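Long-range contacts in GDP-mannose-dependent alpha-(1-6)-phosphatidylinositol monomannoside mannosyltransferase (Corynebacterium glutamicum, PDB 3OKP), which belongs to the GT-B glycosyltransferases, enzymes built from two Rossmann-like domains that face each other across a cleft: residues R176-A180 with E298-G303; D274-A280 with V304-T310; P320-L324 with A350-G355. Residues are numbered along the deposited sequence.

In the fold
All three contacts lie in or against the second Rossmann-like domain, on whose six-stranded parallel sheet strands 275-278, 306-308 and 323-325 are consecutive. Contact 2 pairs the first two of these strands, and helix 294-301, which connects them, ends in contact 1. Because 176-180 precedes both strands, contacts 1 and 2 interleave along the chain, their centres about 14 Å apart, with Ala-299 packed on Phe-276 and Val-306. Contact 3 follows in series, about 11 Å from contact 2 and 12 Å from contact 1 between centres. It reaches contact 2 through backbone pairing of Leu-324 with Val-306 and Ala-308, and contact 1 through Gln-300 and Thr-322. Edge strand 323-325 is thus tied to helix 294-301, whose Glu-298 binds the GDD ribose.

Contact 1 of 3, residues R176-A180 with E298-G303; sequences RFTPA and EAQACG. With GDD (guanosine-5'-diphosphate-alpha-D-mannose), chain B.
Two carbonyl oxygens, Phe-177 O and Ala-301 O, face each other 3.2 Å apart; Arg-356 NH1 bonds both, Phe-177 weakly. No direct hydrogen bond joins the segments. Residues 176-180, in the linker between the two domains, run irregular and mostly extended past the C-terminal end of helix 294-301, with Pro-179 CA 4.2 Å from Cys-302 CA. The helix closes in a Schellman motif: Gly-303 takes positive phi (71°), its N bonds Gln-300 O at 3.0 Å, and Val-304 N probably bonds Ala-299 O, 3.1 Å. Carbonyls at this end receive CA-H...O contacts, Thr-178 CA to Ala-301 O (3.4 Å) and Pro-179 CA to Cys-302 O (3.3 Å). A water bridges Cys-302 O (2.6 Å) and Ala-180 N (3.1 Å). Phe-177 (chi1 m) lays one ring face under Glu-298 CG, a CH-pi contact 3.7 Å from the centroid, while Cys-302 SG sits at the ring edge. Glu-298 (chi1 m, chi2 t), which fits the second glutamate of the family's E-x7-E motif, accepts two hydrogen bonds from the GDD ribose, O2' to OE1 (2.8 Å) and O3' to OE2 (2.7 Å). Helix 263-272 packs on Phe-177 and Cys-302, and helix 345-362 on Pro-179 and Ala-301.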
loop_
_atom_site.group_PDB
_atom_site.type_symbol
_atom_site.label_atom_id
_atom_site.label_comp_id
_atom_site.label_asym_id
_atom_site.label_seq_id
_atom_site.Cartn_x
_atom_site.Cartn_y
_atom_site.Cartn_z
ATOM N N ARG A 176 -7.538 -4.290 13.088
ATOM C CA ARG A 176 -7.449 -2.847 13.336
ATOM C C ARG A 176 -8.428 -2.084 12.444
ATOM O O ARG A 176 -9.128 -1.181 12.908
ATOM C CB ARG A 176 -6.021 -2.338 13.107
ATOM N N PHE A 177 -8.456 -2.444 11.162
ATOM C CA PHE A 177 -9.445 -1.920 10.229
ATOM C C PHE A 177 -10.627 -2.880 10.218
ATOM O O PHE A 177 -10.589 -3.939 9.585
ATOM C CB PHE A 177 -8.851 -1.736 8.829
ATOM C CG PHE A 177 -7.794 -0.671 8.753
ATOM C CD1 PHE A 177 -8.142 0.654 8.498
ATOM C CD2 PHE A 177 -6.450 -0.989 8.932
ATOM C CE1 PHE A 177 -7.170 1.647 8.427
ATOM C CE2 PHE A 177 -5.468 -0.005 8.865
ATOM C CZ PHE A 177 -5.828 1.319 8.614
ATOM N N THR A 178 -11.664 -2.502 10.955
ATOM C CA THR A 178 -12.804 -3.372 11.206
ATOM C C THR A 178 -14.090 -2.529 11.217
ATOM O O THR A 178 -14.043 -1.339 11.555
ATOM C CB THR A 178 -12.590 -4.173 12.531
ATOM O OG1 THR A 178 -13.457 -5.311 12.570
ATOM C CG2 THR A 178 -12.805 -3.298 13.770
ATOM N N PRO A 179 -15.233 -3.118 10.806
ATOM C CA PRO A 179 -16.484 -2.352 10.838
ATOM C C PRO A 179 -16.803 -1.820 12.234
ATOM O O PRO A 179 -16.538 -2.495 13.235
ATOM C CB PRO A 179 -17.533 -3.375 10.394
ATOM C CG PRO A 179 -16.763 -4.350 9.560
ATOM C CD PRO A 179 -15.446 -4.474 10.267
ATOM N N ALA A 180 -17.344 -0.607 12.292
ATOM C CA ALA A 180 -17.669 0.027 13.562
ATOM C C ALA A 180 -18.948 -0.548 14.143
ATOM O O ALA A 180 -19.893 -0.845 13.412
ATOM C CB ALA A 180 -17.802 1.535 13.392
ATOM N N GLU A 298 -8.403 -0.682 3.129
ATOM C CA GLU A 298 -8.714 -0.215 4.477
ATOM C C GLU A 298 -10.200 0.116 4.629
ATOM O O GLU A 298 -10.815 -0.219 5.643
ATOM C CB GLU A 298 -7.856 1.008 4.821
ATOM C CG GLU A 298 -6.376 0.682 5.037
ATOM C CD GLU A 298 -5.489 1.915 5.133
ATOM O OE1 GLU A 298 -5.973 3.046 4.893
ATOM O OE2 GLU A 298 -4.294 1.747 5.445
ATOM N N ALA A 299 -10.765 0.765 3.610
ATOM C CA ALA A 299 -12.182 1.124 3.592
ATOM C C ALA A 299 -13.063 -0.120 3.557
ATOM O O ALA A 299 -14.008 -0.243 4.340
ATOM C CB ALA A 299 -12.484 2.019 2.401
ATOM N N GLN A 300 -12.739 -1.042 2.653
ATOM C CA GLN A 300 -13.453 -2.314 2.546
ATOM C C GLN A 300 -13.361 -3.118 3.838
ATOM O O GLN A 300 -14.341 -3.726 4.262
ATOM C CB GLN A 300 -12.932 -3.125 1.362
ATOM C CG GLN A 300 -13.356 -2.570 0.014
ATOM C CD GLN A 300 -12.702 -3.295 -1.142
ATOM O OE1 GLN A 300 -13.295 -4.194 -1.731
ATOM N NE2 GLN A 300 -11.468 -2.915 -1.466
ATOM N N ALA A 301 -12.186 -3.095 4.465
ATOM C CA ALA A 301 -11.978 -3.734 5.765
ATOM C C ALA A 301 -12.852 -3.127 6.870
ATOM O O ALA A 301 -13.224 -3.820 7.821
ATOM C CB ALA A 301 -10.508 -3.681 6.154
ATOM N N CYS A 302 -13.177 -1.841 6.734
ATOM C CA CYS A 302 -14.083 -1.154 7.664
ATOM C C CYS A 302 -15.565 -1.294 7.275
ATOM O O CYS A 302 -16.442 -0.707 7.921
ATOM C CB CYS A 302 -13.702 0.326 7.796
ATOM S SG CYS A 302 -12.156 0.621 8.699
ATOM N N GLY A 303 -15.833 -2.071 6.226
ATOM C CA GLY A 303 -17.197 -2.321 5.761
ATOM C C GLY A 303 -17.856 -1.115 5.113
ATOM O O GLY A 303 -19.062 -0.910 5.255
HETATM N N2 GDD B . -2.518 8.094 10.316
HETATM C C2 GDD B . -2.904 8.578 9.110
HETATM N N1 GDD B . -3.485 9.799 9.029
HETATM N N3 GDD B . -2.706 7.836 7.996
HETATM C C4 GDD B . -3.090 8.305 6.779
HETATM C C5 GDD B . -3.684 9.553 6.678
HETATM C C6 GDD B . -3.879 10.302 7.833
HETATM O O6 GDD B . -4.411 11.430 7.774
HETATM N N7 GDD B . -3.956 9.766 5.374
HETATM C C8 GDD B . -3.539 8.678 4.686
HETATM N N9 GDD B . -3.011 7.793 5.546
HETATM C "C1'" GDD B . -2.438 6.460 5.227
HETATM C "C2'" GDD B . -3.534 5.489 4.817
HETATM O "O2'" GDD B . -4.155 4.879 5.952
HETATM C "C3'" GDD B . -2.793 4.492 3.949
HETATM O "O3'" GDD B . -2.318 3.399 4.743
HETATM C "C4'" GDD B . -1.611 5.270 3.379
HETATM O "O4'" GDD B . -1.522 6.490 4.128
HETATM C "C5'" GDD B . -1.801 5.587 1.897
HETATM O "O5'" GDD B . -1.180 4.593 1.077
HETATM P PA GDD B . -1.602 4.341 -0.288
HETATM O O1A GDD B . -1.060 3.290 -0.695
HETATM O O2A GDD B . -2.849 4.190 -0.338
HETATM O O3A GDD B . -1.239 5.442 -1.161
HETATM P PB GDD B . 0.096 6.003 -1.279
HETATM O O2B GDD B . 0.971 5.115 -1.187
HETATM O O3B GDD B . 0.202 6.568 -2.388
HETATM O O1B GDD B . 0.303 6.994 -0.251
HETATM O O HOH W 1 -18.035 0.603 9.522
#

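Contact 2 of 3, residues D274-A280 with V304-T310; sequences DIFAMPA and VPVIAGT
Strands 275-278 and 306-308 run parallel, their axes 4.7 Å apart at closest approach and 9° from alignment. Phe-276 is in register with Val-306 (CA-CA 4.9 Å) and Ala-277 with Ile-307. Three near-linear hydrogen bonds form the ladder: Phe-276 N to Pro-305 O (2.9 Å), Ile-307 N to Phe-276 O (2.8 Å), and Met-278 N to Ile-307 O (3.0 Å). Beyond it Pro-279 centres an inverse gamma turn, and Gly-309 CA approaches Ala-280 O at 3.3 Å, where a side chain would clash. Phe-276 (chi1 t) and Val-306 share one sheet face, with Phe-276 CB 4.1 Å from Val-304 CG1; on the other, Ala-277 CB lies 4.1 Å from Ile-307 CB, and Ile-275 CG2 4.1 Å from Ile-307 CD1. The strands and helix 294-301 form a beta-alpha-beta crossover of the C-terminal Rossmann-like domain. The helix packs on the Phe-276 face, helices 213-226 and 331-342 lie against the Ala-277 and Ile-307 face, and strands 200-204 and 323-325 continue the sheet on either side.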
loop_
_atom_site.group_PDB
_atom_site.type_symbol
_atom_site.label_atom_id
_atom_site.label_comp_id
_atom_site.label_asym_id
_atom_site.label_seq_id
_atom_site.Cartn_x
_atom_site.Cartn_y
_atom_site.Cartn_z
ATOM N N ASP A 274 -20.365 6.896 5.202
ATOM C CA ASP A 274 -21.300 6.186 4.335
ATOM C C ASP A 274 -20.604 5.675 3.071
ATOM O O ASP A 274 -20.901 4.582 2.588
ATOM C CB ASP A 274 -22.480 7.092 3.975
ATOM C CG ASP A 274 -23.324 7.462 5.187
ATOM O OD1 ASP A 274 -23.942 6.553 5.783
ATOM O OD2 ASP A 274 -23.369 8.661 5.545
ATOM N N ILE A 275 -19.682 6.476 2.543
ATOM C CA ILE A 275 -18.933 6.132 1.332
ATOM C C ILE A 275 -17.471 6.536 1.506
ATOM O O ILE A 275 -17.182 7.596 2.063
ATOM C CB ILE A 275 -19.503 6.860 0.071
ATOM C CG1 ILE A 275 -21.000 6.578 -0.114
ATOM C CG2 ILE A 275 -18.723 6.474 -1.196
ATOM C CD1 ILE A 275 -21.681 7.498 -1.125
ATOM N N PHE A 276 -16.559 5.681 1.043
ATOM C CA PHE A 276 -15.165 6.072 0.849
ATOM C C PHE A 276 -14.939 6.331 -0.635
ATOM O O PHE A 276 -15.254 5.487 -1.476
ATOM C CB PHE A 276 -14.182 5.006 1.354
ATOM C CG PHE A 276 -12.730 5.355 1.099
ATOM C CD1 PHE A 276 -12.105 4.982 -0.095
ATOM C CD2 PHE A 276 -11.998 6.072 2.042
ATOM C CE1 PHE A 276 -10.772 5.321 -0.341
ATOM C CE2 PHE A 276 -10.665 6.408 1.809
ATOM C CZ PHE A 276 -10.052 6.034 0.613
ATOM N N ALA A 277 -14.391 7.500 -0.949
ATOM C CA ALA A 277 -14.131 7.874 -2.334
ATOM C C ALA A 277 -12.726 8.441 -2.495
ATOM O O ALA A 277 -12.296 9.300 -1.719
ATOM C CB ALA A 277 -15.177 8.872 -2.823
ATOM N N MET A 278 -12.014 7.936 -3.498
ATOM C CA MET A 278 -10.712 8.470 -3.884
ATOM C C MET A 278 -10.531 8.170 -5.370
ATOM O O MET A 278 -10.026 7.106 -5.731
ATOM C CB MET A 278 -9.582 7.865 -3.035
ATOM C CG MET A 278 -8.271 8.651 -3.078
ATOM S SD MET A 278 -7.151 8.159 -4.411
ATOM C CE MET A 278 -6.337 6.746 -3.671
ATOM N N PRO A 279 -10.973 9.103 -6.236
ATOM C CA PRO A 279 -10.958 8.883 -7.680
ATOM C C PRO A 279 -9.584 9.170 -8.292
ATOM O O PRO A 279 -9.418 10.142 -9.035
ATOM C CB PRO A 279 -12.026 9.854 -8.192
ATOM C CG PRO A 279 -12.027 10.977 -7.201
ATOM C CD PRO A 279 -11.516 10.431 -5.885
ATOM N N ALA A 280 -8.618 8.314 -7.967
ATOM C CA ALA A 280 -7.238 8.445 -8.436
ATOM C C ALA A 280 -7.140 8.525 -9.960
ATOM O O ALA A 280 -7.793 7.759 -10.674
ATOM C CB ALA A 280 -6.385 7.287 -7.910
ATOM N N VAL A 304 -17.060 -0.326 4.396
ATOM C CA VAL A 304 -17.527 0.909 3.768
ATOM C C VAL A 304 -17.444 0.781 2.241
ATOM O O VAL A 304 -16.399 0.385 1.720
ATOM C CB VAL A 304 -16.695 2.133 4.251
ATOM C CG1 VAL A 304 -17.194 3.437 3.626
ATOM C CG2 VAL A 304 -16.714 2.233 5.777
ATOM N N PRO A 305 -18.548 1.099 1.524
ATOM C CA PRO A 305 -18.571 1.087 0.055
ATOM C C PRO A 305 -17.472 1.973 -0.537
ATOM O O PRO A 305 -17.202 3.052 -0.011
ATOM C CB PRO A 305 -19.945 1.677 -0.285
ATOM C CG PRO A 305 -20.781 1.402 0.906
ATOM C CD PRO A 305 -19.859 1.475 2.088
ATOM N N VAL A 306 -16.849 1.516 -1.618
ATOM C CA VAL A 306 -15.709 2.226 -2.195
ATOM C C VAL A 306 -15.997 2.783 -3.588
ATOM O O VAL A 306 -16.570 2.101 -4.431
ATOM C CB VAL A 306 -14.440 1.327 -2.234
ATOM C CG1 VAL A 306 -13.329 1.960 -3.072
ATOM C CG2 VAL A 306 -13.944 1.053 -0.825
ATOM N N ILE A 307 -15.611 4.035 -3.807
ATOM C CA ILE A 307 -15.471 4.563 -5.157
ATOM C C ILE A 307 -13.975 4.756 -5.407
ATOM O O ILE A 307 -13.301 5.509 -4.695
ATOM C CB ILE A 307 -16.278 5.867 -5.387
ATOM C CG1 ILE A 307 -17.783 5.586 -5.269
ATOM C CG2 ILE A 307 -15.948 6.473 -6.758
ATOM C CD1 ILE A 307 -18.665 6.814 -5.311
ATOM N N ALA A 308 -13.461 4.030 -6.394
ATOM C CA ALA A 308 -12.046 4.070 -6.748
ATOM C C ALA A 308 -11.856 4.732 -8.108
ATOM O O ALA A 308 -12.808 4.864 -8.885
ATOM C CB ALA A 308 -11.461 2.660 -6.746
ATOM N N GLY A 309 -10.626 5.157 -8.384
ATOM C CA GLY A 309 -10.285 5.770 -9.665
ATOM C C GLY A 309 -9.760 4.770 -10.677
ATOM O O GLY A 309 -9.617 3.578 -10.382
ATOM N N THR A 310 -9.476 5.265 -11.877
ATOM C CA THR A 310 -9.025 4.428 -12.987
ATOM C C THR A 310 -7.506 4.247 -13.017
ATOM O O THR A 310 -6.996 3.449 -13.803
ATOM C CB THR A 310 -9.469 5.011 -14.344
ATOM O OG1 THR A 310 -9.024 6.372 -14.442
ATOM C CG2 THR A 310 -10.989 4.955 -14.495
HETATM O O HOH W 2 -9.766 8.677 -12.296
#

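Contact 3 of 3, residues P320-L324 with A350-G355; sequences PATGL and AMGAAG
Contact between residues 320-324 and helical residues 350-355 rests on van der Waals packing and one CA-H...O contact, with no hydrogen bond across the interface. The first segment is a turn, Pro-320 to Thr-322 having negative psi near -23°, that opens into an extended strand at Gly-323 (phi -164°, psi 173°). The nearest CA atoms are those of Thr-322 and Met-351, 4.6 Å apart. In the CA-H...O contact, Ala-321 O accepts from Met-351 CA at 3.4 Å, with an angle of 152° at the hydrogen. Apolar packing surrounds it: Ala-321 CB is 4.0 Å from Ala-354 CB, and Thr-322 CG2 lies 3.9 Å from the same Ala-354 CB. Thr-322 CG2 also lies 3.5 Å from Ala-354 O and 3.6 Å from Gly-355 N. Met-351 (chi1 m, chi2 t, chi3 p) reaches along the backbone, its CE 3.6 Å from both Thr-322 O and Gly-323 CA. As for polar groups, Thr-322 OG1 is hydrogen-bonded to Gln-300 OE1 of helix 294-301 and to Thr-319 N. The contact is plain packing of helix 345-362 on the turn leading into edge strand 323-325, which pairs with strand 306-308, while helix 331-342 meets Met-351 and Leu-324 through Leu-341.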
loop_
_atom_site.group_PDB
_atom_site.type_symbol
_atom_site.label_atom_id
_atom_site.label_comp_id
_atom_site.label_asym_id
_atom_site.label_seq_id
_atom_site.Cartn_x
_atom_site.Cartn_y
_atom_site.Cartn_z
ATOM N N PRO A 320 -17.112 -5.714 -8.483
ATOM C CA PRO A 320 -18.437 -5.116 -8.701
ATOM C C PRO A 320 -19.359 -5.175 -7.474
ATOM O O PRO A 320 -20.283 -4.369 -7.363
ATOM C CB PRO A 320 -19.015 -5.960 -9.841
ATOM C CG PRO A 320 -17.817 -6.447 -10.577
ATOM C CD PRO A 320 -16.802 -6.725 -9.511
ATOM N N ALA A 321 -19.103 -6.113 -6.563
ATOM C CA ALA A 321 -19.886 -6.224 -5.331
ATOM C C ALA A 321 -19.468 -5.228 -4.244
ATOM O O ALA A 321 -20.269 -4.887 -3.375
ATOM C CB ALA A 321 -19.828 -7.650 -4.789
ATOM N N THR A 322 -18.223 -4.760 -4.291
ATOM C CA THR A 322 -17.655 -4.006 -3.167
ATOM C C THR A 322 -17.451 -2.517 -3.439
ATOM O O THR A 322 -17.385 -1.708 -2.504
ATOM C CB THR A 322 -16.306 -4.609 -2.692
ATOM O OG1 THR A 322 -15.266 -4.268 -3.617
ATOM C CG2 THR A 322 -16.397 -6.122 -2.550
ATOM N N GLY A 323 -17.336 -2.161 -4.714
ATOM C CA GLY A 323 -16.969 -0.804 -5.085
ATOM C C GLY A 323 -17.239 -0.458 -6.533
ATOM O O GLY A 323 -17.609 -1.319 -7.333
ATOM N N LEU A 324 -17.053 0.817 -6.857
ATOM C CA LEU A 324 -17.236 1.316 -8.211
ATOM C C LEU A 324 -15.961 1.999 -8.683
ATOM O O LEU A 324 -15.254 2.630 -7.893
ATOM C CB LEU A 324 -18.420 2.289 -8.266
ATOM C CG LEU A 324 -19.810 1.705 -7.974
ATOM C CD1 LEU A 324 -20.732 2.743 -7.341
ATOM C CD2 LEU A 324 -20.439 1.106 -9.230
ATOM N N ALA A 350 -25.028 -3.645 1.687
ATOM C CA ALA A 350 -24.622 -4.833 0.929
ATOM C C ALA A 350 -23.197 -4.723 0.386
ATOM O O ALA A 350 -22.430 -5.687 0.448
ATOM C CB ALA A 350 -25.607 -5.112 -0.205
ATOM N N MET A 351 -22.853 -3.551 -0.147
ATOM C CA MET A 351 -21.514 -3.296 -0.676
ATOM C C MET A 351 -20.446 -3.357 0.413
ATOM O O MET A 351 -19.404 -3.993 0.231
ATOM C CB MET A 351 -21.459 -1.946 -1.392
ATOM C CG MET A 351 -22.115 -1.949 -2.761
ATOM S SD MET A 351 -22.060 -0.331 -3.550
ATOM C CE MET A 351 -20.304 -0.137 -3.817
ATOM N N GLY A 352 -20.715 -2.698 1.538
ATOM C CA GLY A 352 -19.799 -2.698 2.674
ATOM C C GLY A 352 -19.595 -4.073 3.282
ATOM O O GLY A 352 -18.472 -4.441 3.633
ATOM N N ALA A 353 -20.682 -4.834 3.413
ATOM C CA ALA A 353 -20.599 -6.226 3.858
ATOM C C ALA A 353 -19.716 -7.027 2.903
ATOM O O ALA A 353 -18.851 -7.794 3.342
ATOM C CB ALA A 353 -21.986 -6.849 3.955
ATOM N N ALA A 354 -19.934 -6.830 1.602
ATOM C CA ALA A 354 -19.152 -7.509 0.570
ATOM C C ALA A 354 -17.686 -7.081 0.609
ATOM O O ALA A 354 -16.796 -7.900 0.389
ATOM C CB ALA A 354 -19.753 -7.265 -0.818
ATOM N N GLY A 355 -17.447 -5.801 0.894
ATOM C CA GLY A 355 -16.088 -5.275 1.051
ATOM C C GLY A 355 -15.322 -5.972 2.162
ATOM O O GLY A 355 -14.172 -6.377 1.974
#